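Long-range contact in lovastatin nonaketide synthase, polyketide synthase component (Aspergillus terreus, PDB 7CPX), which builds the dihydromonacolin L nonaketide of the lovastatin pathway by iterative condensation of malonyl units, with ketoreduction, dehydration and methylation: residues A651-A663 with Y817-A831. The protein carries 2 engineered substitutions. Residues are numbered along the deposited sequence; the frame is centred on the assembly and turned at random.
Sequences AVVGHSSGEIACA and YWKDNLVSPVLFSHA
N821 sends its carboxamide across to the start of helix 657-665, where ND2 donates to the backbone O of S656 (2.9 Å, N-H...O angle 150°). The acceptor lies close to the amide plane, yet the donor stands above the carbonyl plane of S656; E659 N reaches the same oxygen from the opposite face, so two donors grip it. A trans chi1 (180°) carries the N821 amide over to the turn, which also leaves OD1 3.0 Å from S656 N, and its ND2 packs on I660 CG1. Four residues before N821, Y817 donates through OH to E659 OE2, meeting the carboxylate from above its plane, which is turned 77° against the phenol ring. S799 is a second hydrogen-bond partner of this hydroxyl. The distal end of the W818 indole, CZ3 and CH2, lies against I660 CG2 and A663 CB.

On the strand side of the turn, F828 packs its ring edge against V653 O (CD1 at 3.3 Å), a carbonyl hydrogen-bonded to S800 OG. V652 CG1 packs on A831 CB (3.5 Å), attaching helix 828-838 to strand 648-652. H655 touches V826 CG2 through CB, while its NE2 is hydrogen-bonded to Q566 O.

The tight strand-turn-helix around S656, with its positive phi and the sequence GHSSG, is consistent with the nucleophile elbow of acyltransferase domains, packed here against segment 817-831 inside the malonyl transacylase domain.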
loop_
_atom_site.group_PDB
_atom_site.type_symbol
_atom_site.label_atom_id
_atom_site.label_comp_id
_atom_site.label_asym_id
_atom_site.label_seq_id
_atom_site.Cartn_x
_atom_site.Cartn_y
_atom_site.Cartn_z
ATOM N N ALA A 651 -75.414 23.136 -9.510
ATOM C CA ALA A 651 -76.298 23.892 -8.635
ATOM C C ALA A 651 -77.418 23.022 -8.085
ATOM O O ALA A 651 -78.063 22.274 -8.825
ATOM C CB ALA A 651 -76.898 25.092 -9.375
ATOM N N VAL A 652 -77.638 23.134 -6.776
ATOM C CA VAL A 652 -78.797 22.569 -6.097
ATOM C C VAL A 652 -79.380 23.654 -5.206
ATOM O O VAL A 652 -78.645 24.313 -4.463
ATOM C CB VAL A 652 -78.434 21.322 -5.267
ATOM C CG1 VAL A 652 -79.537 21.010 -4.265
ATOM C CG2 VAL A 652 -78.199 20.132 -6.178
ATOM N N VAL A 653 -80.693 23.840 -5.279
ATOM C CA VAL A 653 -81.344 24.925 -4.555
ATOM C C VAL A 653 -81.545 24.518 -3.102
ATOM O O VAL A 653 -81.618 23.330 -2.766
ATOM C CB VAL A 653 -82.686 25.307 -5.212
ATOM C CG1 VAL A 653 -82.541 25.495 -6.726
ATOM C CG2 VAL A 653 -83.751 24.280 -4.885
ATOM N N GLY A 654 -81.637 25.519 -2.231
ATOM C CA GLY A 654 -81.964 25.289 -0.838
ATOM C C GLY A 654 -83.423 25.577 -0.558
ATOM O O GLY A 654 -84.310 24.971 -1.167
ATOM N N HIS A 655 -83.686 26.504 0.360
ATOM C CA HIS A 655 -85.039 26.926 0.682
ATOM C C HIS A 655 -85.087 28.443 0.785
ATOM O O HIS A 655 -84.117 29.084 1.201
ATOM C CB HIS A 655 -85.528 26.295 1.993
ATOM C CG HIS A 655 -84.694 26.652 3.184
ATOM N ND1 HIS A 655 -83.566 25.945 3.542
ATOM C CD2 HIS A 655 -84.824 27.640 4.100
ATOM C CE1 HIS A 655 -83.038 26.483 4.626
ATOM N NE2 HIS A 655 -83.782 27.513 4.986
ATOM N N SER A 656 -86.226 29.013 0.397
ATOM C CA SER A 656 -86.462 30.458 0.462
ATOM C C SER A 656 -85.338 31.149 -0.302
ATOM O O SER A 656 -85.202 30.902 -1.513
ATOM C CB SER A 656 -86.618 30.861 1.928
ATOM O OG SER A 656 -86.855 32.253 2.052
ATOM N N SER A 657 -84.519 31.990 0.335
ATOM C CA SER A 657 -83.457 32.679 -0.389
ATOM C C SER A 657 -82.538 31.689 -1.089
ATOM O O SER A 657 -82.117 31.919 -2.230
ATOM C CB SER A 657 -82.657 33.561 0.571
ATOM O OG SER A 657 -83.485 34.537 1.179
ATOM N N GLY A 658 -82.241 30.569 -0.435
ATOM C CA GLY A 658 -81.351 29.572 -0.996
ATOM C C GLY A 658 -81.802 29.126 -2.369
ATOM O O GLY A 658 -80.986 28.709 -3.195
ATOM N N GLU A 659 -83.106 29.210 -2.625
ATOM C CA GLU A 659 -83.609 28.897 -3.956
ATOM C C GLU A 659 -83.391 30.065 -4.908
ATOM O O GLU A 659 -82.808 29.896 -5.985
ATOM C CB GLU A 659 -85.093 28.528 -3.881
ATOM C CG GLU A 659 -85.586 27.671 -5.040
ATOM C CD GLU A 659 -85.474 28.367 -6.383
ATOM O OE1 GLU A 659 -85.827 29.563 -6.466
ATOM O OE2 GLU A 659 -85.021 27.722 -7.351
ATOM N N ILE A 660 -83.822 31.264 -4.512
ATOM C CA ILE A 660 -83.815 32.398 -5.432
ATOM C C ILE A 660 -82.403 32.643 -5.951
ATOM O O ILE A 660 -82.163 32.693 -7.163
ATOM C CB ILE A 660 -84.386 33.651 -4.747
ATOM C CG1 ILE A 660 -85.830 33.405 -4.296
ATOM C CG2 ILE A 660 -84.317 34.846 -5.688
ATOM C CD1 ILE A 660 -86.391 34.490 -3.397
ATOM N N ALA A 661 -81.439 32.751 -5.034
ATOM C CA ALA A 661 -80.058 32.947 -5.454
ATOM C C ALA A 661 -79.594 31.796 -6.332
ATOM O O ALA A 661 -78.927 32.010 -7.352
ATOM C CB ALA A 661 -79.152 33.091 -4.230
ATOM N N CYS A 662 -79.958 30.564 -5.966
ATOM C CA CYS A 662 -79.573 29.419 -6.780
ATOM C C CYS A 662 -80.111 29.555 -8.196
ATOM O O CYS A 662 -79.455 29.145 -9.161
ATOM C CB CYS A 662 -80.070 28.125 -6.136
ATOM S SG CYS A 662 -79.475 26.626 -6.947
ATOM N N ALA A 663 -81.299 30.150 -8.345
ATOM C CA ALA A 663 -81.849 30.351 -9.680
ATOM C C ALA A 663 -80.909 31.198 -10.525
ATOM O O ALA A 663 -80.731 30.937 -11.721
ATOM C CB ALA A 663 -83.228 31.002 -9.591
ATOM N N TYR A 817 -93.260 28.363 -9.620
ATOM C CA TYR A 817 -92.074 27.824 -8.964
ATOM C C TYR A 817 -91.585 28.753 -7.859
ATOM O O TYR A 817 -91.233 28.299 -6.762
ATOM C CB TYR A 817 -90.971 27.587 -9.993
ATOM C CG TYR A 817 -89.695 27.036 -9.400
ATOM C CD1 TYR A 817 -89.709 25.883 -8.627
ATOM C CD2 TYR A 817 -88.477 27.662 -9.619
ATOM C CE1 TYR A 817 -88.548 25.374 -8.084
ATOM C CE2 TYR A 817 -87.309 27.159 -9.082
ATOM C CZ TYR A 817 -87.351 26.014 -8.314
ATOM O OH TYR A 817 -86.192 25.505 -7.773
ATOM N N TRP A 818 -91.561 30.060 -8.125
ATOM C CA TRP A 818 -91.158 31.007 -7.092
ATOM C C TRP A 818 -92.153 31.020 -5.939
ATOM O O TRP A 818 -91.778 31.312 -4.798
ATOM C CB TRP A 818 -91.009 32.404 -7.692
ATOM C CG TRP A 818 -90.103 32.443 -8.888
ATOM C CD1 TRP A 818 -90.469 32.312 -10.195
ATOM C CD2 TRP A 818 -88.683 32.622 -8.887
ATOM N NE1 TRP A 818 -89.366 32.398 -11.009
ATOM C CE2 TRP A 818 -88.255 32.590 -10.230
ATOM C CE3 TRP A 818 -87.729 32.808 -7.881
ATOM C CZ2 TRP A 818 -86.919 32.737 -10.592
ATOM C CZ3 TRP A 818 -86.402 32.954 -8.244
ATOM C CH2 TRP A 818 -86.010 32.916 -9.588
ATOM N N LYS A 819 -93.423 30.716 -6.217
ATOM C CA LYS A 819 -94.395 30.558 -5.137
ATOM C C LYS A 819 -94.119 29.295 -4.330
ATOM O O LYS A 819 -94.119 29.323 -3.093
ATOM C CB LYS A 819 -95.810 30.531 -5.713
ATOM C CG LYS A 819 -96.884 30.117 -4.719
ATOM C CD LYS A 819 -98.274 30.277 -5.308
ATOM C CE LYS A 819 -99.339 29.728 -4.374
ATOM N NZ LYS A 819 -100.709 29.903 -4.927
ATOM N N ASP A 820 -93.877 28.175 -5.014
ATOM C CA ASP A 820 -93.530 26.936 -4.332
ATOM C C ASP A 820 -92.264 27.087 -3.505
ATOM O O ASP A 820 -92.060 26.324 -2.554
ATOM C CB ASP A 820 -93.349 25.811 -5.352
ATOM C CG ASP A 820 -94.607 25.540 -6.151
ATOM O OD1 ASP A 820 -95.628 26.215 -5.901
ATOM O OD2 ASP A 820 -94.575 24.653 -7.028
ATOM N N ASN A 821 -91.407 28.049 -3.856
ATOM C CA ASN A 821 -90.200 28.289 -3.069
ATOM C C ASN A 821 -90.533 28.443 -1.591
ATOM O O ASN A 821 -89.798 27.953 -0.726
ATOM C CB ASN A 821 -89.477 29.534 -3.584
ATOM C CG ASN A 821 -88.215 29.838 -2.802
ATOM O OD1 ASN A 821 -87.595 28.943 -2.227
ATOM N ND2 ASN A 821 -87.830 31.109 -2.772
ATOM N N LEU A 822 -91.639 29.122 -1.283
ATOM C CA LEU A 822 -92.095 29.291 0.088
ATOM C C LEU A 822 -93.315 28.448 0.429
ATOM O O LEU A 822 -93.647 28.325 1.613
ATOM C CB LEU A 822 -92.419 30.769 0.363
ATOM C CG LEU A 822 -91.239 31.711 0.619
ATOM C CD1 LEU A 822 -90.521 31.348 1.910
ATOM C CD2 LEU A 822 -90.268 31.713 -0.553
ATOM N N VAL A 823 -93.987 27.866 -0.564
ATOM C CA VAL A 823 -95.191 27.079 -0.313
ATOM C C VAL A 823 -94.844 25.597 -0.240
ATOM O O VAL A 823 -95.073 24.945 0.785
ATOM C CB VAL A 823 -96.255 27.340 -1.395
ATOM C CG1 VAL A 823 -97.408 26.349 -1.261
ATOM C CG2 VAL A 823 -96.760 28.774 -1.306
ATOM N N SER A 824 -94.288 25.057 -1.321
ATOM C CA SER A 824 -94.079 23.622 -1.408
ATOM C C SER A 824 -92.976 23.172 -0.450
ATOM O O SER A 824 -92.048 23.930 -0.157
ATOM C CB SER A 824 -93.709 23.223 -2.834
ATOM O OG SER A 824 -94.732 23.581 -3.746
ATOM N N PRO A 825 -93.056 21.939 0.055
ATOM C CA PRO A 825 -91.950 21.406 0.857
ATOM C C PRO A 825 -90.699 21.234 0.010
ATOM O O PRO A 825 -90.766 21.012 -1.201
ATOM C CB PRO A 825 -92.485 20.060 1.356
ATOM C CG PRO A 825 -93.522 19.673 0.361
ATOM C CD PRO A 825 -94.143 20.958 -0.102
ATOM N N VAL A 826 -89.546 21.337 0.664
ATOM C CA VAL A 826 -88.254 21.319 -0.011
ATOM C C VAL A 826 -87.628 19.946 0.180
ATOM O O VAL A 826 -87.358 19.528 1.313
ATOM C CB VAL A 826 -87.328 22.424 0.521
ATOM C CG1 VAL A 826 -86.031 22.459 -0.271
ATOM C CG2 VAL A 826 -88.024 23.778 0.473
ATOM N N LEU A 827 -87.395 19.246 -0.927
ATOM C CA LEU A 827 -86.673 17.973 -0.910
ATOM C C LEU A 827 -85.203 18.201 -1.256
ATOM O O LEU A 827 -84.691 17.758 -2.285
ATOM C CB LEU A 827 -87.323 16.982 -1.872
ATOM C CG LEU A 827 -88.652 16.374 -1.415
ATOM C CD1 LEU A 827 -89.761 17.417 -1.398
ATOM C CD2 LEU A 827 -89.034 15.195 -2.296
ATOM N N PHE A 828 -84.522 18.917 -0.359
ATOM C CA PHE A 828 -83.117 19.242 -0.577
ATOM C C PHE A 828 -82.276 17.981 -0.723
ATOM O O PHE A 828 -81.360 17.928 -1.554
ATOM C CB PHE A 828 -82.604 20.105 0.574
ATOM C CG PHE A 828 -81.126 20.351 0.535
ATOM C CD1 PHE A 828 -80.596 21.319 -0.300
ATOM C CD2 PHE A 828 -80.268 19.619 1.336
ATOM C CE1 PHE A 828 -79.237 21.547 -0.337
ATOM C CE2 PHE A 828 -78.907 19.844 1.305
ATOM C CZ PHE A 828 -78.392 20.809 0.466
ATOM N N SER A 829 -82.573 16.956 0.076
ATOM C CA SER A 829 -81.826 15.707 -0.020
ATOM C C SER A 829 -81.977 15.084 -1.402
ATOM O O SER A 829 -81.000 14.594 -1.979
ATOM C CB SER A 829 -82.298 14.734 1.058
ATOM O OG SER A 829 -81.520 13.549 1.052
ATOM N N HIS A 830 -83.194 15.090 -1.947
ATOM C CA HIS A 830 -83.413 14.507 -3.267
ATOM C C HIS A 830 -82.661 15.279 -4.344
ATOM O O HIS A 830 -82.082 14.679 -5.257
ATOM C CB HIS A 830 -84.908 14.467 -3.579
ATOM C CG HIS A 830 -85.249 13.664 -4.796
ATOM N ND1 HIS A 830 -84.731 12.407 -5.025
ATOM C CD2 HIS A 830 -86.057 13.935 -5.847
ATOM C CE1 HIS A 830 -85.204 11.940 -6.167
ATOM N NE2 HIS A 830 -86.011 12.848 -6.686
ATOM N N ALA A 831 -82.665 16.612 -4.262
ATOM C CA ALA A 831 -81.936 17.410 -5.241
ATOM C C ALA A 831 -80.438 17.156 -5.152
ATOM O O ALA A 831 -79.753 17.058 -6.177
ATOM C CB ALA A 831 -82.240 18.893 -5.041
#